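Local coordinates for acireductone dioxygenase (Bacillus anthracis, PDB 4QGL), which probably catalyses the dioxygenation of an acireductone in methionine salvage, giving different products with iron or with nickel bound, at residues V110-S115 against V159-F164; E59-F64 against H80-L85. All blocks are in the same frame, centred on the assembly; numbering follows the deposited sequence.

Contact 1 (V110-S115 against V159-F164); sequences VRFIVS and VAIRIF
Phe112 and Ile161 form the central hydrogen-bonded pair of an antiparallel strand contact, buried in one sheet of the cupin fold. Phe112 N donates to Ile161 O at 3.0 Å, and Ile161 N returns to Phe112 O at 3.1 Å. Further on, the register slips by one, and Val114 and Ser115 together stand opposite Val159 in a classic beta bulge. Val159 O is gripped by Val114 N at 3.0 Å and by Ser115 N at 3.3 Å, both from the same face of its carbonyl plane.

On one sheet face, Ile161 CD1 lies 3.8 Å from Phe112 CD2, the side chains side by side, and Trp37 stacks on the Phe112 ring. On the other, Arg111 and Arg162 point the same way, their guanidinium planes 87° apart. Arg162 CB sits 3.7 Å above the Arg111 plane, toward its rim. Arg111 NH1 donates to Val110 O at 2.7 Å; the oxygen lies in the guanidinium plane, NH1 above the carbonyl plane. Arg111 is predicted to be important for generating the substrate dianion. The nearest atoms of its side chain and a cadmium ion are about 4 Å apart. Carbonyl bond and aliphatic cover probably fix the guanidinium there, despite the nearby like-charged Arg162.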
loop_
_atom_site.group_PDB
_atom_site.type_symbol
_atom_site.label_atom_id
_atom_site.label_comp_id
_atom_site.label_asym_id
_atom_site.label_seq_id
_atom_site.Cartn_x
_atom_site.Cartn_y
_atom_site.Cartn_z
ATOM N N VAL A 110 -3.827 4.897 -2.873
ATOM C CA VAL A 110 -2.737 5.245 -1.991
ATOM C C VAL A 110 -2.850 4.450 -0.715
ATOM O O VAL A 110 -3.900 4.359 -0.133
ATOM C CB VAL A 110 -2.822 6.725 -1.674
ATOM C CG1 VAL A 110 -1.600 7.205 -0.907
ATOM C CG2 VAL A 110 -3.007 7.508 -2.966
ATOM N N ARG A 111 -1.760 3.844 -0.295
ATOM C CA ARG A 111 -1.755 3.030 0.913
ATOM C C ARG A 111 -0.458 3.310 1.658
ATOM O O ARG A 111 0.577 3.476 1.021
ATOM C CB ARG A 111 -1.851 1.523 0.572
ATOM C CG ARG A 111 -3.173 1.065 -0.050
ATOM C CD ARG A 111 -4.367 1.252 0.899
ATOM N NE ARG A 111 -5.633 0.819 0.296
ATOM C CZ ARG A 111 -6.360 1.545 -0.539
ATOM N NH1 ARG A 111 -5.981 2.763 -0.881
ATOM N NH2 ARG A 111 -7.474 1.053 -1.030
ATOM N N PHE A 112 -0.501 3.386 2.987
ATOM C CA PHE A 112 0.729 3.415 3.769
ATOM C C PHE A 112 0.747 2.238 4.703
ATOM O O PHE A 112 -0.192 2.051 5.450
ATOM C CB PHE A 112 0.816 4.692 4.571
ATOM C CG PHE A 112 1.879 4.682 5.641
ATOM C CD1 PHE A 112 3.191 4.829 5.326
ATOM C CD2 PHE A 112 1.537 4.567 6.972
ATOM C CE1 PHE A 112 4.154 4.843 6.310
ATOM C CE2 PHE A 112 2.490 4.580 7.965
ATOM C CZ PHE A 112 3.805 4.711 7.627
ATOM N N ILE A 113 1.795 1.439 4.693
ATOM C CA ILE A 113 1.777 0.273 5.566
ATOM C C ILE A 113 2.245 0.628 6.971
ATOM O O ILE A 113 3.320 1.221 7.154
ATOM C CB ILE A 113 2.647 -0.865 5.024
ATOM C CG1 ILE A 113 2.268 -1.239 3.573
ATOM C CG2 ILE A 113 2.570 -2.062 5.945
ATOM C CD1 ILE A 113 0.807 -1.085 3.214
ATOM N N VAL A 114 1.425 0.266 7.948
ATOM C CA VAL A 114 1.771 0.422 9.343
ATOM C C VAL A 114 2.306 -0.844 9.944
ATOM O O VAL A 114 3.291 -0.830 10.643
ATOM C CB VAL A 114 0.568 0.823 10.206
ATOM C CG1 VAL A 114 1.057 1.274 11.586
ATOM C CG2 VAL A 114 -0.249 1.951 9.572
ATOM N N SER A 115 1.622 -1.951 9.694
ATOM C CA SER A 115 2.070 -3.275 10.135
ATOM C C SER A 115 1.844 -4.320 9.063
ATOM O O SER A 115 1.062 -4.087 8.159
ATOM C CB SER A 115 1.284 -3.662 11.368
ATOM O OG SER A 115 1.719 -2.894 12.479
ATOM N N VAL A 159 -1.935 -4.066 8.280
ATOM C CA VAL A 159 -2.587 -2.813 8.733
ATOM C C VAL A 159 -2.108 -1.659 7.873
ATOM O O VAL A 159 -0.922 -1.532 7.659
ATOM C CB VAL A 159 -2.293 -2.485 10.196
ATOM C CG1 VAL A 159 -2.922 -1.166 10.572
ATOM C CG2 VAL A 159 -2.862 -3.530 11.117
ATOM N N ALA A 160 -3.049 -0.831 7.399
ATOM C CA ALA A 160 -2.786 0.274 6.458
ATOM C C ALA A 160 -3.663 1.494 6.676
ATOM O O ALA A 160 -4.791 1.413 7.133
ATOM C CB ALA A 160 -3.000 -0.212 5.024
ATOM N N ILE A 161 -3.133 2.612 6.254
ATOM C CA ILE A 161 -3.903 3.813 6.113
ATOM C C ILE A 161 -4.258 3.961 4.638
ATOM O O ILE A 161 -3.400 3.846 3.799
ATOM C CB ILE A 161 -3.112 5.049 6.569
ATOM C CG1 ILE A 161 -2.644 4.872 8.002
ATOM C CG2 ILE A 161 -3.999 6.260 6.481
ATOM C CD1 ILE A 161 -1.665 5.936 8.461
ATOM N N ARG A 162 -5.518 4.218 4.324
ATOM C CA ARG A 162 -5.900 4.473 2.970
ATOM C C ARG A 162 -6.198 5.939 2.817
ATOM O O ARG A 162 -6.963 6.517 3.604
ATOM C CB ARG A 162 -7.143 3.700 2.626
ATOM C CG ARG A 162 -7.158 2.316 3.215
ATOM C CD ARG A 162 -8.558 2.045 3.687
ATOM N NE ARG A 162 -9.350 1.391 2.656
ATOM C CZ ARG A 162 -10.674 1.318 2.670
ATOM N NH1 ARG A 162 -11.296 0.698 1.691
ATOM N NH2 ARG A 162 -11.378 1.862 3.654
ATOM N N ILE A 163 -5.601 6.541 1.798
ATOM C CA ILE A 163 -5.893 7.916 1.475
ATOM C C ILE A 163 -6.632 7.925 0.141
ATOM O O ILE A 163 -6.244 7.265 -0.773
ATOM C CB ILE A 163 -4.594 8.746 1.436
ATOM C CG1 ILE A 163 -3.803 8.528 2.731
ATOM C CG2 ILE A 163 -4.897 10.231 1.288
ATOM C CD1 ILE A 163 -2.462 9.241 2.762
ATOM N N PHE A 164 -7.726 8.644 0.052
ATOM C CA PHE A 164 -8.510 8.676 -1.153
ATOM C C PHE A 164 -8.974 10.090 -1.479
ATOM O O PHE A 164 -8.948 10.988 -0.633
ATOM C CB PHE A 164 -9.709 7.742 -1.014
ATOM C CG PHE A 164 -10.243 7.611 0.389
ATOM C CD1 PHE A 164 -9.624 6.791 1.307
ATOM C CD2 PHE A 164 -11.409 8.264 0.777
ATOM C CE1 PHE A 164 -10.124 6.657 2.593
ATOM C CE2 PHE A 164 -11.925 8.118 2.063
ATOM C CZ PHE A 164 -11.272 7.322 2.971
#

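Contact 2 (E59-F64 against H80-L85); sequences EILAVF and HDVISL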
loop_
_atom_site.group_PDB
_atom_site.type_symbol
_atom_site.label_atom_id
_atom_site.label_comp_id
_atom_site.label_asym_id
_atom_site.label_seq_id
_atom_site.Cartn_x
_atom_site.Cartn_y
_atom_site.Cartn_z
ATOM N N GLU A 59 -5.366 7.464 16.818
ATOM C CA GLU A 59 -3.990 7.717 17.209
ATOM C C GLU A 59 -3.000 7.529 16.092
ATOM O O GLU A 59 -2.065 8.293 15.968
ATOM C CB GLU A 59 -3.603 6.765 18.308
ATOM C CG GLU A 59 -2.391 7.219 19.077
ATOM C CD GLU A 59 -2.165 6.380 20.314
ATOM O OE1 GLU A 59 -1.111 6.580 20.957
ATOM O OE2 GLU A 59 -3.030 5.513 20.639
ATOM N N ILE A 60 -3.207 6.479 15.307
ATOM C CA ILE A 60 -2.367 6.169 14.166
ATOM C C ILE A 60 -2.399 7.313 13.165
ATOM O O ILE A 60 -1.359 7.804 12.728
ATOM C CB ILE A 60 -2.813 4.847 13.519
ATOM C CG1 ILE A 60 -2.295 3.670 14.350
ATOM C CG2 ILE A 60 -2.301 4.724 12.082
ATOM C CD1 ILE A 60 -2.639 2.316 13.768
ATOM N N LEU A 61 -3.603 7.752 12.824
ATOM C CA LEU A 61 -3.798 8.982 12.033
ATOM C C LEU A 61 -3.272 10.278 12.675
ATOM O O LEU A 61 -2.920 11.220 11.982
ATOM C CB LEU A 61 -5.276 9.159 11.715
ATOM C CG LEU A 61 -5.879 8.071 10.824
ATOM C CD1 LEU A 61 -7.373 8.327 10.703
ATOM C CD2 LEU A 61 -5.191 8.028 9.463
ATOM N N ALA A 62 -3.218 10.350 13.988
ATOM C CA ALA A 62 -2.569 11.483 14.601
ATOM C C ALA A 62 -1.059 11.510 14.431
ATOM O O ALA A 62 -0.486 12.573 14.252
ATOM C CB ALA A 62 -2.927 11.558 16.079
ATOM N N VAL A 63 -0.406 10.367 14.519
ATOM C CA VAL A 63 1.051 10.312 14.452
ATOM C C VAL A 63 1.587 10.677 13.071
ATOM O O VAL A 63 2.583 11.368 12.977
ATOM C CB VAL A 63 1.572 8.935 14.886
ATOM C CG1 VAL A 63 3.079 8.867 14.857
ATOM C CG2 VAL A 63 1.145 8.625 16.298
ATOM N N PHE A 64 0.943 10.208 11.996
ATOM C CA PHE A 64 1.391 10.540 10.636
ATOM C C PHE A 64 0.610 11.663 9.994
ATOM O O PHE A 64 0.703 11.861 8.800
ATOM C CB PHE A 64 1.373 9.311 9.750
ATOM C CG PHE A 64 2.262 8.230 10.254
ATOM C CD1 PHE A 64 3.624 8.257 9.998
ATOM C CD2 PHE A 64 1.741 7.205 11.030
ATOM C CE1 PHE A 64 4.447 7.279 10.506
ATOM C CE2 PHE A 64 2.559 6.214 11.527
ATOM C CZ PHE A 64 3.910 6.252 11.267
ATOM N N HIS A 80 -9.230 9.945 4.603
ATOM C CA HIS A 80 -8.333 8.859 5.008
ATOM C C HIS A 80 -8.909 8.041 6.152
ATOM O O HIS A 80 -9.676 8.575 6.984
ATOM C CB HIS A 80 -6.952 9.396 5.411
ATOM C CG HIS A 80 -6.986 10.606 6.292
ATOM N ND1 HIS A 80 -7.054 11.895 5.791
ATOM C CD2 HIS A 80 -6.938 10.734 7.640
ATOM C CE1 HIS A 80 -7.053 12.759 6.790
ATOM N NE2 HIS A 80 -6.980 12.081 7.924
ATOM N N ASP A 81 -8.541 6.759 6.198
ATOM C CA ASP A 81 -8.914 5.907 7.324
ATOM C C ASP A 81 -7.978 4.728 7.501
ATOM O O ASP A 81 -6.980 4.635 6.821
ATOM C CB ASP A 81 -10.361 5.438 7.209
ATOM C CG ASP A 81 -10.625 4.587 5.978
ATOM O OD1 ASP A 81 -9.688 3.954 5.399
ATOM O OD2 ASP A 81 -11.823 4.563 5.599
ATOM N N VAL A 82 -8.298 3.850 8.434
ATOM C CA VAL A 82 -7.436 2.737 8.722
ATOM C C VAL A 82 -8.209 1.456 8.546
ATOM O O VAL A 82 -9.314 1.330 9.024
ATOM C CB VAL A 82 -6.858 2.815 10.140
ATOM C CG1 VAL A 82 -5.889 1.677 10.401
ATOM C CG2 VAL A 82 -6.167 4.156 10.341
ATOM N N ILE A 83 -7.606 0.509 7.847
ATOM C CA ILE A 83 -8.155 -0.832 7.782
ATOM C C ILE A 83 -7.144 -1.880 8.258
ATOM O O ILE A 83 -5.946 -1.689 8.163
ATOM C CB ILE A 83 -8.737 -1.126 6.380
ATOM C CG1 ILE A 83 -7.751 -0.808 5.261
ATOM C CG2 ILE A 83 -9.970 -0.253 6.164
ATOM C CD1 ILE A 83 -6.957 -1.985 4.804
ATOM N N SER A 84 -7.648 -2.963 8.821
ATOM C CA SER A 84 -6.815 -4.130 9.065
ATOM C C SER A 84 -7.451 -5.431 8.597
ATOM O O SER A 84 -8.641 -5.608 8.709
ATOM C CB SER A 84 -6.434 -4.222 10.525
ATOM O OG SER A 84 -7.517 -4.659 11.295
ATOM N N LEU A 85 -6.610 -6.324 8.066
ATOM C CA LEU A 85 -6.991 -7.654 7.580
ATOM C C LEU A 85 -6.113 -8.667 8.248
ATOM O O LEU A 85 -4.938 -8.413 8.442
ATOM C CB LEU A 85 -6.786 -7.749 6.075
ATOM C CG LEU A 85 -7.703 -6.854 5.236
ATOM C CD1 LEU A 85 -7.295 -6.867 3.783
ATOM C CD2 LEU A 85 -9.145 -7.275 5.372
#
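Leu61 and Val82 meet where a helix packs on the face of a beta sheet. The helix is 54-63, near its C-terminal end. The strand is 79-85, the outermost one on its side of the sheet within this chain. The short helix and strand axes approach to 9.0 Å at an angle of 127°, a spacing bridged by side chains.

Leu61 carries most of the contact. It points at the strand and slides past Val82 in the opposite direction. Its CG lies 4.0 Å from Val82 CG2, and its CD2 is 4.1 Å from the same methyl. Val82 CG2, anti to the carbonyl carbon, is the branch that meets Leu61. The two Leu61 methyls also reach His80, whose side chain crosses that of Leu61 obliquely. Leu61 CD2 comes to 3.7 Å from His80 CD2. Leu61 CD1 lies 3.9 Å from His80 CD2 and sits at the ring edge, in its plane. The His80 ring is set by chi1 of 45°, which places CG between the backbone N and the carbonyl carbon. From the preceding residue, Ile60 CG2 adds a longer contact of 4.3 Å to Val82 CG2.

Every close contact here is between carbon atoms. Strand alternation sorts the residues: His80 and Val82 face the helix, while Asp81 points away from it. Burial is uneven, with Ile60 and Val82 buried and His80 exposed at the margin.

The neighbours extend the same apolar packing. Leu61 also touches Ile161 of strand 158-164, and both Leu61 and His80 touch Ile68 of helix 65-75, the next helix in the chain.

How the contacts relate
Both contacts belong to one antiparallel sheet, in which strands 158-164 and 79-85 are neighbours. Contact 1 is buried, its centre about 6 Å from the centre of the chain. Contact 2 is only partly buried, its centre about 13 Å from that point. Contact 1 joins two strands by backbone hydrogen bonds, whereas contact 2 packs a helix on the sheet through side-chain carbons. Ile83 N probably bonds to Ala160 O, and the Arg162-Asp81 salt bridge links the contacts on the face that carries Arg111. That face holds charged groups among apolar ones. The helix face, where the rings of Phe112 and Phe64 meet, is packed largely by aliphatic and aromatic side chains.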